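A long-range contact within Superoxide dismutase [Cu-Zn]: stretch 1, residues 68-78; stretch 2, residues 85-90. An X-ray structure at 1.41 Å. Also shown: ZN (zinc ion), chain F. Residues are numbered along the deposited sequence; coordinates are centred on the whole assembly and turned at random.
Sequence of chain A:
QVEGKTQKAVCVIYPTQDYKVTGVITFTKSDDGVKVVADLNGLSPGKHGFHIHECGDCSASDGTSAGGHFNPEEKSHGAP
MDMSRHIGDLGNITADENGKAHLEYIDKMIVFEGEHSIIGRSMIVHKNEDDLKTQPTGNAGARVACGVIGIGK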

# COMPACT_ATOMS: atom_id res chain seq x y z
N GLY A 68 12.39 6.55 -7.51
CA GLY A 68 13.73 6.35 -6.94
C GLY A 68 13.67 6.11 -5.45
O GLY A 68 12.57 5.88 -4.91
N HIS A 69 14.82 6.13 -4.79
CA HIS A 69 14.91 5.87 -3.33
C HIS A 69 14.18 6.97 -2.57
O HIS A 69 14.25 8.15 -2.98
CB HIS A 69 16.36 5.69 -2.88
CG HIS A 69 16.92 4.42 -3.40
ND1 HIS A 69 18.12 3.90 -2.98
CD2 HIS A 69 16.38 3.51 -4.26
CE1 HIS A 69 18.32 2.74 -3.58
NE2 HIS A 69 17.27 2.48 -4.38
N PHE A 70 13.49 6.60 -1.50
CA PHE A 70 12.87 7.60 -0.61
C PHE A 70 14.01 8.38 0.06
O PHE A 70 14.81 7.80 0.85
CB PHE A 70 11.93 6.93 0.38
CG PHE A 70 11.25 7.89 1.31
CD1 PHE A 70 10.62 9.02 0.81
CD2 PHE A 70 11.24 7.67 2.68
CE1 PHE A 70 9.96 9.90 1.66
CE2 PHE A 70 10.60 8.57 3.53
CZ PHE A 70 9.97 9.67 3.02
N ASN A 71 14.10 9.67 -0.27
CA ASN A 71 15.30 10.48 0.05
C ASN A 71 14.87 11.90 0.39
O ASN A 71 15.33 12.86 -0.23
CB ASN A 71 16.29 10.44 -1.11
CG ASN A 71 17.60 11.12 -0.79
OD1 ASN A 71 17.97 11.26 0.38
ND2 ASN A 71 18.29 11.52 -1.83
N PRO A 72 14.02 12.09 1.41
CA PRO A 72 13.54 13.43 1.75
C PRO A 72 14.66 14.35 2.25
O PRO A 72 14.49 15.56 2.16
CB PRO A 72 12.49 13.16 2.82
CG PRO A 72 12.94 11.88 3.47
CD PRO A 72 13.49 11.05 2.32
N GLU A 73 15.78 13.80 2.73
CA GLU A 73 16.92 14.62 3.23
C GLU A 73 17.87 14.99 2.08
O GLU A 73 18.79 15.75 2.33
CB GLU A 73 17.63 13.89 4.37
CG GLU A 73 16.79 13.86 5.64
CD GLU A 73 16.62 15.23 6.30
OE1 GLU A 73 17.63 15.94 6.43
OE2 GLU A 73 15.47 15.60 6.66
N GLU A 74 17.66 14.45 0.87
CA GLU A 74 18.50 14.76 -0.33
C GLU A 74 19.95 14.39 -0.02
O GLU A 74 20.87 15.21 -0.25
CB GLU A 74 18.35 16.22 -0.74
CG GLU A 74 16.93 16.57 -1.17
CD GLU A 74 16.67 18.03 -1.50
OE1 GLU A 74 15.48 18.40 -1.67
OE2 GLU A 74 17.63 18.79 -1.57
N LYS A 75 20.15 13.19 0.52
CA LYS A 75 21.47 12.64 0.89
C LYS A 75 21.89 11.58 -0.14
O LYS A 75 21.12 11.31 -1.09
CB LYS A 75 21.41 12.14 2.33
CG LYS A 75 21.38 13.30 3.33
CD LYS A 75 21.34 12.92 4.79
CE LYS A 75 22.57 12.16 5.25
NZ LYS A 75 23.79 12.99 5.21
N SER A 76 23.10 11.07 0.02
CA SER A 76 23.72 10.05 -0.86
C SER A 76 23.20 8.67 -0.47
O SER A 76 22.75 8.50 0.66
CB SER A 76 25.21 10.10 -0.78
OG SER A 76 25.68 11.35 -1.24
N HIS A 77 23.30 7.71 -1.38
CA HIS A 77 22.95 6.30 -1.14
C HIS A 77 24.00 5.68 -0.21
O HIS A 77 25.21 5.91 -0.43
CB HIS A 77 22.88 5.53 -2.45
CG HIS A 77 22.51 4.10 -2.25
ND1 HIS A 77 21.23 3.70 -1.90
CD2 HIS A 77 23.27 2.99 -2.26
CE1 HIS A 77 21.23 2.39 -1.75
NE2 HIS A 77 22.45 1.93 -1.97
N GLY A 78 23.58 4.85 0.74
CA GLY A 78 24.52 4.11 1.59
C GLY A 78 23.88 2.91 2.25
O GLY A 78 22.80 2.46 1.78
N ARG A 85 23.14 8.21 4.09
CA ARG A 85 22.17 7.24 3.51
C ARG A 85 20.86 7.96 3.18
O ARG A 85 20.56 9.00 3.77
CB ARG A 85 21.92 6.07 4.46
CG ARG A 85 21.24 6.45 5.76
CD ARG A 85 20.76 5.24 6.54
NE ARG A 85 19.35 4.93 6.27
CZ ARG A 85 18.58 4.20 7.05
NH1 ARG A 85 19.07 3.64 8.15
NH2 ARG A 85 17.31 4.03 6.75
N HIS A 86 20.10 7.36 2.28
CA HIS A 86 18.69 7.69 2.04
C HIS A 86 17.87 7.11 3.19
O HIS A 86 18.26 6.06 3.72
CB HIS A 86 18.22 7.07 0.71
CG HIS A 86 18.99 7.51 -0.47
ND1 HIS A 86 19.27 6.69 -1.54
CD2 HIS A 86 19.56 8.70 -0.77
CE1 HIS A 86 19.94 7.37 -2.44
NE2 HIS A 86 20.13 8.59 -2.00
N ILE A 87 16.78 7.77 3.57
CA ILE A 87 15.83 7.17 4.54
C ILE A 87 15.48 5.75 4.05
O ILE A 87 15.42 4.83 4.87
CB ILE A 87 14.57 8.03 4.73
CG1 ILE A 87 14.90 9.41 5.33
CG2 ILE A 87 13.56 7.29 5.58
CD1 ILE A 87 15.67 9.37 6.63
N GLY A 88 15.32 5.58 2.74
CA GLY A 88 14.88 4.28 2.18
C GLY A 88 15.96 3.22 2.11
O GLY A 88 15.67 2.12 1.58
N ASP A 89 17.19 3.47 2.56
CA ASP A 89 18.32 2.52 2.40
C ASP A 89 18.30 1.48 3.51
O ASP A 89 18.98 1.65 4.52
CB ASP A 89 19.65 3.26 2.32
CG ASP A 89 19.80 4.05 1.03
OD1 ASP A 89 18.99 3.81 0.08
OD2 ASP A 89 20.72 4.90 0.98
N LEU A 90 17.53 0.40 3.31
CA LEU A 90 17.40 -0.68 4.32
C LEU A 90 18.33 -1.86 3.96
O LEU A 90 18.18 -2.90 4.59
CB LEU A 90 15.94 -1.14 4.42
CG LEU A 90 14.88 -0.04 4.53
CD1 LEU A 90 13.54 -0.65 4.91
CD2 LEU A 90 15.24 1.05 5.53
ZN ZN F . 19.44 4.68 -1.58
O HOH W 1 16.83 10.90 2.89

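The two stretches are joined chiefly through a zinc ion that draws two ligands from each. His69 ND1 and His77 ND1 in the first stretch each lie 2.1 Å from ZN; in the second, His86 ND1 lies 2.0 Å and Asp89 OD1 1.9 Å from it. Shared coordination explains the close approach of these polar atoms, such as 3.0 Å between His77 ND1 and Asp89 OD1, without any hydrogen bond between them: their lone pairs are directed at the metal.

Neither stretch contributes a helix, and the backbones meet largely as loops and turns. Type I turns run from Asn71 to Glu74 and from His86 to Asp89, closed by Glu74 N to Asn71 O and Asp89 N to His86 O, both 3.0 Å. One direct backbone bond crosses the contact, from Gly88 N to Phe70 O (3.0 Å). Here the CA atoms of Phe70 and Gly88 are 4.8 Å apart, and a CB on Gly88 would point toward the first stretch and lie only 3.2 Å from Phe70 N, so the absence of a side chain suits the tight approach.

Asp89 uses its carboxylate in two ways. While OD1 binds zinc, OD2 accepts from Gly78 N across the contact and from His86 N within its own stretch, both at 2.9 Å. The two amides thus hold the carboxylate in place and tie a metal ligand to the backbone of both stretches.

Asn71 uses both ends of its amide. Its OD1 accepts from Lys75 N (2.9 Å) and from water 1 (2.8 Å), and its ND2 donates to Lys75 O (2.9 Å), so the amide braces the loop that follows. The same water accepts from Glu73 N (3.1 Å) and Ile87 N (3.2 Å), linking the stretches and satisfying an Ile87 amide whose angle to Phe70 O is too poor for a bond.

The His86 ring packs against the first stretch. His77 CA lies over its face, 3.7 Å from the centroid in a CH-pi contact, while Lys75 O approaches the ring edge, 3.0 Å from His86 NE2. The His69 and His86 rings meet rim to rim, their planes nearly perpendicular at 86°.

Apolar packing completes the contact around Ile87, whose CG2 lies 3.7 Å from Phe70 CD2 and whose CG1 lies 3.7 Å from Pro72 CG. Arg85 turns its end away from the first stretch and braces the second, donating from NE to His86 O (3.0 Å) and from NH2 to Ile87 O (2.8 Å).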